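Local structure of adenylosuccinate lyase (Francisella tularensis subsp. tularensis SCHU S4, 4EEI) at residues Ala21-Val26 with His67-Phe72; Ala29-Leu34 with Ala45-Arg50; Ile135-Ser140 with Arg346-Tyr351; Ser353-His358 with Lys415-Lys420. The protein probably catalyses the release of fumarate from adenylosuccinate to give AMP, and the matching cleavage of SAICAR to AICAR, in purine biosynthesis. One frame throughout, in Å; residues are numbered along the deposited sequence.

Contact 1. Residues Ala21-Val26 with His67-Phe72. With AMP (adenosine monophosphate), chain O.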
# COMPACT_ATOMS: atom_id res chain seq x y z
N ALA B 21 -1.72 -27.48 -19.32
CA ALA B 21 -0.65 -27.99 -20.18
C ALA B 21 0.70 -27.90 -19.47
O ALA B 21 1.55 -28.79 -19.60
CB ALA B 21 -0.63 -27.25 -21.51
N LYS B 22 0.91 -26.83 -18.71
CA LYS B 22 2.16 -26.70 -17.96
C LYS B 22 2.20 -27.68 -16.80
O LYS B 22 3.26 -28.26 -16.50
CB LYS B 22 2.38 -25.25 -17.50
CG LYS B 22 2.61 -24.27 -18.67
CD LYS B 22 3.90 -24.57 -19.42
CE LYS B 22 3.67 -25.23 -20.77
NZ LYS B 22 3.16 -24.29 -21.82
N MET B 23 1.06 -27.89 -16.14
CA MET B 23 0.98 -28.91 -15.09
C MET B 23 1.34 -30.29 -15.64
O MET B 23 2.05 -31.07 -15.00
CB MET B 23 -0.41 -28.93 -14.46
CG MET B 23 -0.66 -27.78 -13.49
SD MET B 23 -2.33 -27.85 -12.80
CE MET B 23 -2.35 -26.35 -11.81
N LEU B 24 0.86 -30.57 -16.85
CA LEU B 24 1.15 -31.85 -17.49
C LEU B 24 2.64 -32.00 -17.78
O LEU B 24 3.21 -33.07 -17.56
CB LEU B 24 0.34 -32.01 -18.77
CG LEU B 24 0.60 -33.33 -19.51
CD1 LEU B 24 0.21 -34.53 -18.64
CD2 LEU B 24 -0.14 -33.37 -20.84
N GLU B 25 3.27 -30.93 -18.26
CA GLU B 25 4.70 -30.96 -18.56
C GLU B 25 5.51 -31.24 -17.30
O GLU B 25 6.47 -32.01 -17.32
CB GLU B 25 5.14 -29.64 -19.20
CG GLU B 25 6.63 -29.62 -19.57
CD GLU B 25 7.11 -28.29 -20.14
OE1 GLU B 25 6.26 -27.43 -20.47
OE2 GLU B 25 8.34 -28.10 -20.24
N VAL B 26 5.12 -30.61 -16.20
CA VAL B 26 5.76 -30.84 -14.90
C VAL B 26 5.55 -32.26 -14.38
O VAL B 26 6.50 -32.89 -13.90
CB VAL B 26 5.29 -29.79 -13.88
CG1 VAL B 26 5.89 -30.06 -12.52
CG2 VAL B 26 5.66 -28.40 -14.36
N HIS B 67 -11.25 -30.31 -5.35
CA HIS B 67 -9.80 -30.25 -5.36
C HIS B 67 -9.33 -30.23 -6.80
O HIS B 67 -9.47 -31.23 -7.51
CB HIS B 67 -9.22 -31.46 -4.63
CG HIS B 67 -7.76 -31.34 -4.31
ND1 HIS B 67 -6.81 -31.08 -5.28
CD2 HIS B 67 -7.09 -31.45 -3.14
CE1 HIS B 67 -5.62 -31.03 -4.71
NE2 HIS B 67 -5.76 -31.25 -3.42
N ASP B 68 -8.77 -29.11 -7.24
CA ASP B 68 -8.47 -28.93 -8.66
C ASP B 68 -7.37 -29.86 -9.23
O ASP B 68 -7.46 -30.27 -10.39
CB ASP B 68 -8.21 -27.45 -9.01
CG ASP B 68 -7.08 -26.82 -8.20
OD1 ASP B 68 -6.79 -27.28 -7.07
OD2 ASP B 68 -6.48 -25.84 -8.71
N ILE B 69 -6.38 -30.21 -8.42
CA ILE B 69 -5.30 -31.08 -8.90
C ILE B 69 -5.74 -32.54 -9.02
O ILE B 69 -5.36 -33.24 -9.96
CB ILE B 69 -4.04 -30.99 -8.02
CG1 ILE B 69 -3.67 -29.53 -7.79
CG2 ILE B 69 -2.89 -31.73 -8.67
CD1 ILE B 69 -3.65 -28.71 -9.09
N ILE B 70 -6.54 -33.01 -8.06
CA ILE B 70 -7.15 -34.33 -8.17
C ILE B 70 -7.99 -34.40 -9.44
O ILE B 70 -7.95 -35.38 -10.17
CB ILE B 70 -8.04 -34.66 -6.96
CG1 ILE B 70 -7.21 -34.68 -5.67
CG2 ILE B 70 -8.75 -35.99 -7.15
CD1 ILE B 70 -8.02 -34.98 -4.41
N ALA B 71 -8.74 -33.33 -9.70
CA ALA B 71 -9.56 -33.24 -10.92
C ALA B 71 -8.70 -33.30 -12.18
O ALA B 71 -9.02 -34.03 -13.12
CB ALA B 71 -10.40 -31.98 -10.90
N PHE B 72 -7.63 -32.51 -12.21
CA PHE B 72 -6.70 -32.52 -13.33
C PHE B 72 -6.06 -33.90 -13.55
O PHE B 72 -6.03 -34.41 -14.67
CB PHE B 72 -5.60 -31.47 -13.13
CG PHE B 72 -4.38 -31.69 -13.97
CD1 PHE B 72 -4.39 -31.38 -15.32
CD2 PHE B 72 -3.22 -32.22 -13.42
CE1 PHE B 72 -3.26 -31.58 -16.11
CE2 PHE B 72 -2.09 -32.43 -14.19
CZ PHE B 72 -2.11 -32.10 -15.54
P AMP O . -8.59 -21.65 -4.25
O1P AMP O . -9.86 -21.22 -4.92
O2P AMP O . -8.48 -21.24 -2.80
O3P AMP O . -7.34 -21.41 -5.06
O5' AMP O . -8.70 -23.25 -4.19
C5' AMP O . -7.57 -24.05 -3.82
C4' AMP O . -7.78 -25.48 -4.31
O4' AMP O . -6.66 -26.29 -3.94
C3' AMP O . -9.01 -26.10 -3.67
O3' AMP O . -9.79 -26.74 -4.68
C2' AMP O . -8.48 -27.15 -2.71
O2' AMP O . -9.31 -28.30 -2.69
C1' AMP O . -7.11 -27.48 -3.28
N9 AMP O . -6.17 -27.87 -2.20
C8 AMP O . -6.50 -28.19 -0.94
N7 AMP O . -5.40 -28.51 -0.21
C5 AMP O . -4.33 -28.39 -1.02
C6 AMP O . -2.87 -28.57 -0.89
N6 AMP O . -2.32 -28.95 0.28
N1 AMP O . -2.11 -28.33 -1.98
C2 AMP O . -2.65 -27.95 -3.15
N3 AMP O . -3.97 -27.77 -3.34
C4 AMP O . -4.85 -27.96 -2.33

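Contact 2. Residues Ala29-Leu34 with Ala45-Arg50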
# COMPACT_ATOMS: atom_id res chain seq x y z
N ALA B 29 7.77 -34.51 -16.34
CA ALA B 29 9.19 -34.33 -16.02
C ALA B 29 9.60 -35.22 -14.85
O ALA B 29 10.61 -35.93 -14.92
CB ALA B 29 9.50 -32.87 -15.73
N ILE B 30 8.83 -35.19 -13.76
CA ILE B 30 9.14 -36.04 -12.62
C ILE B 30 8.88 -37.52 -12.96
O ILE B 30 9.62 -38.40 -12.53
CB ILE B 30 8.39 -35.60 -11.33
CG1 ILE B 30 8.87 -36.41 -10.13
CG2 ILE B 30 6.88 -35.73 -11.49
CD1 ILE B 30 10.36 -36.26 -9.87
N LEU B 31 7.86 -37.78 -13.77
CA LEU B 31 7.56 -39.17 -14.14
C LEU B 31 8.71 -39.76 -14.94
O LEU B 31 9.09 -40.92 -14.74
CB LEU B 31 6.25 -39.25 -14.94
CG LEU B 31 5.76 -40.63 -15.38
CD1 LEU B 31 5.46 -41.52 -14.18
CD2 LEU B 31 4.53 -40.51 -16.27
N GLU B 32 9.28 -38.97 -15.85
CA GLU B 32 10.41 -39.42 -16.66
C GLU B 32 11.64 -39.64 -15.78
O GLU B 32 12.37 -40.62 -15.95
CB GLU B 32 10.71 -38.41 -17.77
CG GLU B 32 11.94 -38.75 -18.62
CD GLU B 32 12.13 -37.82 -19.81
OE1 GLU B 32 11.18 -37.11 -20.19
OE2 GLU B 32 13.25 -37.81 -20.36
N ALA B 33 11.85 -38.74 -14.82
CA ALA B 33 12.93 -38.91 -13.86
C ALA B 33 12.79 -40.25 -13.13
O ALA B 33 13.76 -40.99 -12.95
CB ALA B 33 12.94 -37.75 -12.87
N LEU B 34 11.56 -40.55 -12.72
CA LEU B 34 11.30 -41.74 -11.93
C LEU B 34 11.46 -43.02 -12.74
O LEU B 34 11.43 -44.11 -12.18
CB LEU B 34 9.91 -41.66 -11.29
CG LEU B 34 9.81 -40.67 -10.13
CD1 LEU B 34 8.39 -40.57 -9.60
CD2 LEU B 34 10.78 -41.06 -9.02
N ALA B 45 6.93 -40.76 -22.05
CA ALA B 45 6.86 -40.42 -23.47
C ALA B 45 5.53 -40.86 -24.07
O ALA B 45 4.99 -40.21 -24.97
CB ALA B 45 8.02 -41.06 -24.21
N GLU B 46 5.02 -42.00 -23.60
CA GLU B 46 3.74 -42.53 -24.05
C GLU B 46 2.60 -41.56 -23.73
O GLU B 46 1.78 -41.22 -24.58
CB GLU B 46 3.48 -43.87 -23.37
CG GLU B 46 2.10 -44.46 -23.61
CD GLU B 46 1.99 -45.20 -24.93
OE1 GLU B 46 2.98 -45.21 -25.69
OE2 GLU B 46 0.92 -45.79 -25.20
N ILE B 47 2.57 -41.09 -22.48
CA ILE B 47 1.54 -40.18 -22.03
C ILE B 47 1.68 -38.82 -22.72
O ILE B 47 0.69 -38.21 -23.12
CB ILE B 47 1.57 -40.03 -20.49
CG1 ILE B 47 1.26 -41.38 -19.83
CG2 ILE B 47 0.59 -38.96 -20.02
CD1 ILE B 47 1.34 -41.37 -18.30
N ARG B 48 2.92 -38.36 -22.86
CA ARG B 48 3.21 -37.10 -23.54
C ARG B 48 2.62 -37.06 -24.94
O ARG B 48 2.09 -36.03 -25.37
CB ARG B 48 4.73 -36.87 -23.59
CG ARG B 48 5.17 -35.56 -24.23
CD ARG B 48 6.67 -35.32 -24.06
NE ARG B 48 7.08 -35.15 -22.67
CZ ARG B 48 7.86 -35.99 -21.99
NH1 ARG B 48 8.34 -37.08 -22.58
NH2 ARG B 48 8.17 -35.74 -20.72
N ALA B 49 2.67 -38.18 -25.65
CA ALA B 49 2.23 -38.23 -27.05
C ALA B 49 0.71 -38.27 -27.24
O ALA B 49 0.22 -38.00 -28.33
CB ALA B 49 2.88 -39.42 -27.76
N ARG B 50 -0.02 -38.63 -26.19
CA ARG B 50 -1.44 -38.93 -26.33
C ARG B 50 -2.36 -38.06 -25.48
O ARG B 50 -3.50 -37.79 -25.87
CB ARG B 50 -1.67 -40.40 -25.99
CG ARG B 50 -0.70 -41.34 -26.67
CD ARG B 50 -1.45 -42.43 -27.40
NE ARG B 50 -2.52 -42.97 -26.57
CZ ARG B 50 -2.36 -43.97 -25.71
NH1 ARG B 50 -1.18 -44.54 -25.57
NH2 ARG B 50 -3.39 -44.40 -24.98

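Contact 3. Residues Ile135-Ser140 with Arg346-Tyr351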
# COMPACT_ATOMS: atom_id res chain seq x y z
N ILE B 135 16.79 22.90 -27.85
CA ILE B 135 16.97 23.54 -26.54
C ILE B 135 15.61 23.87 -25.93
O ILE B 135 14.72 24.40 -26.61
CB ILE B 135 17.91 24.78 -26.62
CG1 ILE B 135 18.24 25.30 -25.22
CG2 ILE B 135 17.32 25.87 -27.49
CD1 ILE B 135 19.50 26.17 -25.20
N THR B 136 15.43 23.52 -24.66
CA THR B 136 14.16 23.73 -23.97
C THR B 136 14.42 24.35 -22.60
O THR B 136 15.56 24.36 -22.13
CB THR B 136 13.41 22.40 -23.78
OG1 THR B 136 12.09 22.65 -23.27
CG2 THR B 136 14.16 21.49 -22.81
N MET B 137 13.38 24.89 -21.97
CA MET B 137 13.52 25.39 -20.61
C MET B 137 13.37 24.26 -19.60
O MET B 137 12.32 23.59 -19.54
CB MET B 137 12.47 26.47 -20.30
CG MET B 137 12.71 27.81 -20.98
SD MET B 137 14.37 28.44 -20.65
CE MET B 137 14.35 28.43 -18.85
N GLY B 138 14.42 24.03 -18.81
CA GLY B 138 14.32 23.15 -17.66
C GLY B 138 13.45 23.82 -16.61
O GLY B 138 13.39 25.05 -16.54
N ARG B 139 12.76 23.01 -15.80
CA ARG B 139 11.82 23.53 -14.83
C ARG B 139 11.96 22.83 -13.49
O ARG B 139 11.98 21.60 -13.41
CB ARG B 139 10.37 23.34 -15.32
CG ARG B 139 9.94 24.26 -16.49
CD ARG B 139 8.51 23.90 -16.91
NE ARG B 139 8.08 24.54 -18.17
CZ ARG B 139 8.36 24.06 -19.38
NH1 ARG B 139 9.09 22.96 -19.52
NH2 ARG B 139 7.90 24.69 -20.46
N SER B 140 12.08 23.62 -12.42
CA SER B 140 12.09 23.07 -11.07
C SER B 140 10.96 23.73 -10.29
O SER B 140 10.79 24.94 -10.34
CB SER B 140 13.43 23.30 -10.39
OG SER B 140 13.77 24.67 -10.44
N ARG B 346 13.75 31.45 -26.02
CA ARG B 346 14.01 32.81 -26.48
C ARG B 346 13.25 33.85 -25.67
O ARG B 346 13.73 34.95 -25.45
CB ARG B 346 13.61 32.95 -27.95
CG ARG B 346 14.48 32.21 -28.93
CD ARG B 346 14.04 32.52 -30.35
NE ARG B 346 15.02 32.11 -31.34
CZ ARG B 346 14.97 30.96 -32.01
NH1 ARG B 346 15.91 30.68 -32.90
NH2 ARG B 346 13.98 30.11 -31.79
N SER B 347 12.05 33.48 -25.22
CA SER B 347 11.19 34.42 -24.51
C SER B 347 11.63 34.67 -23.07
O SER B 347 11.11 35.56 -22.40
CB SER B 347 9.73 33.93 -24.54
OG SER B 347 9.56 32.82 -23.67
N THR B 348 12.60 33.89 -22.59
CA THR B 348 13.06 34.03 -21.21
C THR B 348 14.55 34.36 -21.12
O THR B 348 15.37 33.68 -21.73
CB THR B 348 12.75 32.77 -20.38
OG1 THR B 348 13.72 31.75 -20.67
CG2 THR B 348 11.36 32.24 -20.69
N SER B 349 14.88 35.39 -20.36
CA SER B 349 16.28 35.77 -20.14
C SER B 349 16.76 35.77 -18.68
O SER B 349 17.90 36.15 -18.41
CB SER B 349 16.56 37.14 -20.78
OG SER B 349 15.55 38.06 -20.45
N ALA B 350 15.91 35.36 -17.75
CA ALA B 350 16.21 35.50 -16.32
C ALA B 350 17.44 34.71 -15.86
O ALA B 350 18.24 35.20 -15.06
CB ALA B 350 14.99 35.13 -15.49
N TYR B 351 17.57 33.49 -16.36
CA TYR B 351 18.68 32.60 -16.03
C TYR B 351 20.06 33.21 -16.32
O TYR B 351 21.06 32.79 -15.74
CB TYR B 351 18.53 31.27 -16.77
CG TYR B 351 18.30 31.40 -18.26
CD1 TYR B 351 17.02 31.39 -18.79
CD2 TYR B 351 19.38 31.52 -19.13
CE1 TYR B 351 16.81 31.51 -20.15
CE2 TYR B 351 19.18 31.63 -20.49
CZ TYR B 351 17.90 31.63 -21.00
OH TYR B 351 17.70 31.75 -22.36

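Contact 4. Residues Ser353-His358 with Lys415-Lys420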
# COMPACT_ATOMS: atom_id res chain seq x y z
N SER B 353 21.40 35.98 -15.53
CA SER B 353 22.02 36.69 -14.42
C SER B 353 22.95 35.78 -13.63
O SER B 353 24.07 36.17 -13.28
CB SER B 353 20.96 37.30 -13.50
OG SER B 353 20.26 38.33 -14.17
N SER B 354 22.50 34.56 -13.36
CA SER B 354 23.34 33.59 -12.68
C SER B 354 24.59 33.28 -13.50
O SER B 354 25.67 33.12 -12.96
CB SER B 354 22.58 32.30 -12.37
OG SER B 354 23.45 31.36 -11.75
N PHE B 355 24.43 33.22 -14.82
CA PHE B 355 25.56 32.97 -15.69
C PHE B 355 26.60 34.08 -15.54
O PHE B 355 27.77 33.81 -15.24
CB PHE B 355 25.13 32.85 -17.15
CG PHE B 355 26.28 32.82 -18.12
CD1 PHE B 355 27.03 31.66 -18.30
CD2 PHE B 355 26.64 33.96 -18.82
CE1 PHE B 355 28.10 31.64 -19.17
CE2 PHE B 355 27.71 33.95 -19.69
CZ PHE B 355 28.44 32.78 -19.87
N TYR B 356 26.16 35.32 -15.74
CA TYR B 356 27.03 36.48 -15.60
C TYR B 356 27.59 36.65 -14.20
O TYR B 356 28.72 37.11 -14.03
CB TYR B 356 26.29 37.75 -16.02
CG TYR B 356 26.00 37.80 -17.49
CD1 TYR B 356 27.02 37.67 -18.42
CD2 TYR B 356 24.70 37.96 -17.96
CE1 TYR B 356 26.75 37.70 -19.78
CE2 TYR B 356 24.43 37.99 -19.30
CZ TYR B 356 25.46 37.86 -20.21
OH TYR B 356 25.18 37.90 -21.56
N LEU B 357 26.80 36.32 -13.18
CA LEU B 357 27.29 36.42 -11.81
C LEU B 357 28.48 35.49 -11.62
O LEU B 357 29.54 35.91 -11.14
CB LEU B 357 26.19 36.08 -10.80
CG LEU B 357 26.63 36.15 -9.33
CD1 LEU B 357 27.35 37.46 -9.05
CD2 LEU B 357 25.45 36.00 -8.40
N HIS B 358 28.31 34.23 -12.02
CA HIS B 358 29.38 33.25 -11.97
C HIS B 358 30.57 33.68 -12.82
O HIS B 358 31.72 33.50 -12.42
CB HIS B 358 28.88 31.89 -12.44
CG HIS B 358 28.11 31.14 -11.40
ND1 HIS B 358 26.75 31.31 -11.22
CD2 HIS B 358 28.50 30.20 -10.51
CE1 HIS B 358 26.34 30.51 -10.25
NE2 HIS B 358 27.38 29.82 -9.80
N LYS B 415 22.80 28.29 -26.54
CA LYS B 415 22.82 26.87 -26.89
C LYS B 415 24.19 26.26 -26.60
O LYS B 415 24.28 25.16 -26.06
CB LYS B 415 22.45 26.67 -28.36
CG LYS B 415 21.03 26.17 -28.56
CD LYS B 415 20.54 26.38 -29.99
CE LYS B 415 21.39 25.65 -31.01
NZ LYS B 415 20.83 25.76 -32.39
N LYS B 416 25.24 26.99 -26.95
CA LYS B 416 26.61 26.54 -26.72
C LYS B 416 26.88 26.33 -25.25
O LYS B 416 27.64 25.44 -24.87
CB LYS B 416 27.59 27.60 -27.21
CG LYS B 416 28.42 27.17 -28.39
CD LYS B 416 27.58 27.10 -29.63
CE LYS B 416 28.44 26.87 -30.87
NZ LYS B 416 28.08 27.81 -31.96
N THR B 417 26.27 27.17 -24.43
CA THR B 417 26.55 27.17 -23.00
C THR B 417 25.81 26.06 -22.28
O THR B 417 26.41 25.27 -21.54
CB THR B 417 26.18 28.53 -22.37
OG1 THR B 417 26.95 29.57 -23.00
CG2 THR B 417 26.45 28.54 -20.88
N TYR B 418 24.51 25.97 -22.51
CA TYR B 418 23.67 25.11 -21.71
C TYR B 418 23.56 23.68 -22.24
O TYR B 418 22.95 22.82 -21.60
CB TYR B 418 22.29 25.74 -21.54
CG TYR B 418 22.35 27.00 -20.71
CD1 TYR B 418 22.36 26.92 -19.32
CD2 TYR B 418 22.41 28.25 -21.30
CE1 TYR B 418 22.41 28.06 -18.55
CE2 TYR B 418 22.47 29.40 -20.53
CZ TYR B 418 22.47 29.29 -19.16
OH TYR B 418 22.53 30.43 -18.37
N LEU B 419 24.14 23.44 -23.41
CA LEU B 419 24.20 22.10 -23.97
C LEU B 419 25.64 21.65 -24.16
O LEU B 419 25.92 20.70 -24.90
CB LEU B 419 23.44 22.04 -25.30
CG LEU B 419 21.95 21.70 -25.24
CD1 LEU B 419 21.13 22.77 -24.54
CD2 LEU B 419 21.40 21.46 -26.63
N LYS B 420 26.56 22.33 -23.47
CA LYS B 420 28.00 22.08 -23.58
C LYS B 420 28.40 20.62 -23.36
O LYS B 420 29.25 20.09 -24.06
CB LYS B 420 28.75 22.97 -22.57
CG LYS B 420 30.27 22.82 -22.57
CD LYS B 420 30.89 23.55 -21.37
CE LYS B 420 30.64 22.81 -20.05
NZ LYS B 420 30.42 23.70 -18.86

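Contact 1. Residues Ala21-Val26 with His67-Phe72
Met23, on helix 16-33, lies against Ile69 and Phe72 of helix 68-77, which opens at the AMP site. His67 is the N-cap: its ND1 accepts a weak bond from Ile69 N (3.3 Å, 131°), the donor lying in the ring plane at the edge. That bond, together with the hydrogen bond between His67 NE2 and a bound succinate, probably helps to limit the rotation of an imidazole whose one face covers the glycosidic end of AMP, with C1' over its centre, while Ile70 CG1 backs the other face. Asp68 carries OD1 to within 3.3 Å of AMP O4', and its OD2 pairs with Arg310, itself an AMP ligand. Ile69 then turns towards helix 16-33, its CD1 resting 3.8 Å from Met23 CE where the two side chains cross at about a right angle. Phe72 closes the walk. With CG anti to the backbone N (chi1 161°), its ring is laid under Met23, whose CB makes a CH-pi contact 4.1 Å from the ring centroid. Met23 SD sits more nearly over the centre, 4.6 Å from the Phe72 centroid, a Met-aromatic contact, and Leu24 N approaches Phe72 CZ obliquely at 3.6 Å. Between these two segments the contact is apolar and sulfur-aromatic, while the polar side chains of His67 and Asp68 serve the AMP site.

Contact 2. Residues Ala29-Leu34 with Ala45-Arg50
The flat groups here are the Glu32 carboxylate and the Arg48 guanidinium, whose planes stand 65° apart, so the two cannot pair as a flat, two-pronged fork. Glu32 OE1 comes to the guanidinium obliquely. It takes a weak, bent hydrogen bond from Arg48 NH2 at 3.3 Å, with an N-H...O angle of 138°, and stays 3.7 Å from Arg48 NH1. The salt bridge is therefore gripped by one long bond, and Arg48 is exposed, which probably lets solvent share in stabilising both charges. Glu32 runs out fully extended, whereas Arg48 kinks at chi3 (-64°) to swing its end across the gap.

Beside the ion pair, Leu31 and Ile47 cross at about a right angle and touch through their outermost methyls, Leu31 CD2 to Ile47 CD1 at 3.9 Å. Two helices consecutive in the chain, the last turns of helix 16-33 and the short helix 43-50, are thus packed through a buried Leu-Ile contact with a salt bridge at its margin, away from the AMP site. Leu31 and Glu32 also lean on Ala44, Ile47 and Arg48 on Leu28, and beyond them Phe87 covers Leu31 while Ile201 of helix 192-202 meets Glu32.

Contact 3. Residues Ile135-Ser140 with Arg346-Tyr351
A Met-aromatic contact joins Met137, in the middle of strand 135-140, to Tyr351, in the loop that links helices 338-346 and 352-363; Thr348 completes the group. The sulfur comes at the ring obliquely: Met137 SD is 4.9 Å from the Tyr351 centroid, 53° off the ring normal, and its nearest ring atom is Tyr351 CE1 at 4.0 Å. Met137 CE is equally close to Tyr351 CD1. Two bends in the methionine, at chi2 (-54°) and chi3 (-55°), fold the thioether back so that both sulfur and methyl touch the loop.

The strand is one arm of a two-stranded antiparallel beta-hairpin with strand 143-149, and Pro147 of the partner strand also packs on Tyr351. Further along the same arm lies Ser140, a succinate-binding residue, and Arg139 N bonds to Glu300 of the third subunit, so the hairpin reaches a subunit boundary.

On the loop side, Thr348 OG1 lies in the plane of the Tyr351 ring, at its edge, and 3.4 Å from Met137 SD. The Thr348 hydroxyl has a weak hydrogen bond to Val345 O, near the end of helix 338-346. The ring of Tyr418 meets that of Tyr351 with planes nearly perpendicular.

Contact 4. Residues Ser353-His358 with Lys415-Lys420
Within 353-358, Phe355 alone touches residues 415-420, meeting Thr417 and Tyr418 in the last turn of helix 411-418. The tight part is small. Thr417 CG2 comes to the phenyl ring obliquely, 3.9 Å from Phe355 CE1 and 4.1 Å from Phe355 CD1, and the Tyr418 hydroxyl ends 3.8 Å from Phe355 CB. In Thr417 the methyl is the branch anti to the backbone N, while OG1 turns back beside that N (chi1 -60°) and bonds to Gly413 O one turn earlier; the threonine thus shows carbon to the phenylalanine and keeps its hydroxyl on its own helix. The same methyl also overlies the rim of the Tyr418 ring, 4.0 Å above its plane. Met409 and Pro407 pack on Phe355 as well, and Cys188 of the third subunit touches both aromatic residues.

Even here the backbones stand well apart, Phe355 CA to Thr417 CA 9.4 Å, so side chains bridge the gap. Lys416 is exposed; Lys420, just past the helix, is exposed too, yet its NZ bonds to backbone oxygens of Tyr187 and Leu190 of the third subunit. His358 also faces that subunit: NE2 pairs with its Gly91 N, and ND1 gives a straight bond (2.7 Å, 160°) to Ser354 O, which receives His358 N from the opposite face of its plane.

With ND1 donating and NE2 facing an N-H, His358 is probably neutral and held by both ring nitrogens; between the two segments the contact is van der Waals packing, with the Tyr418 hydroxyl oxygen against a carbon.

Overall arrangement
From the N terminus, helix 16-33 enters contact 1 and then, about two turns on, contact 2. Contact 2 closes first, over a short connection to helix 43-50, its loop falling wholly within the larger one that contact 1 shuts at helix 68-77. Long helices then carry the chain to the far end, where contacts 3 and 4 lie about 62 Å and 67 Å from contact 1 between centres. Contact 3 spans some 200 residues, bringing the hairpin strand to the loop before helix 352-363. Contact 4 follows in series, closing a largely helical loop of 56 residues between helices 352-363 and 411-418; the two adjoin where Ile135 packs on Lys415 and Leu419, and both reach the third subunit.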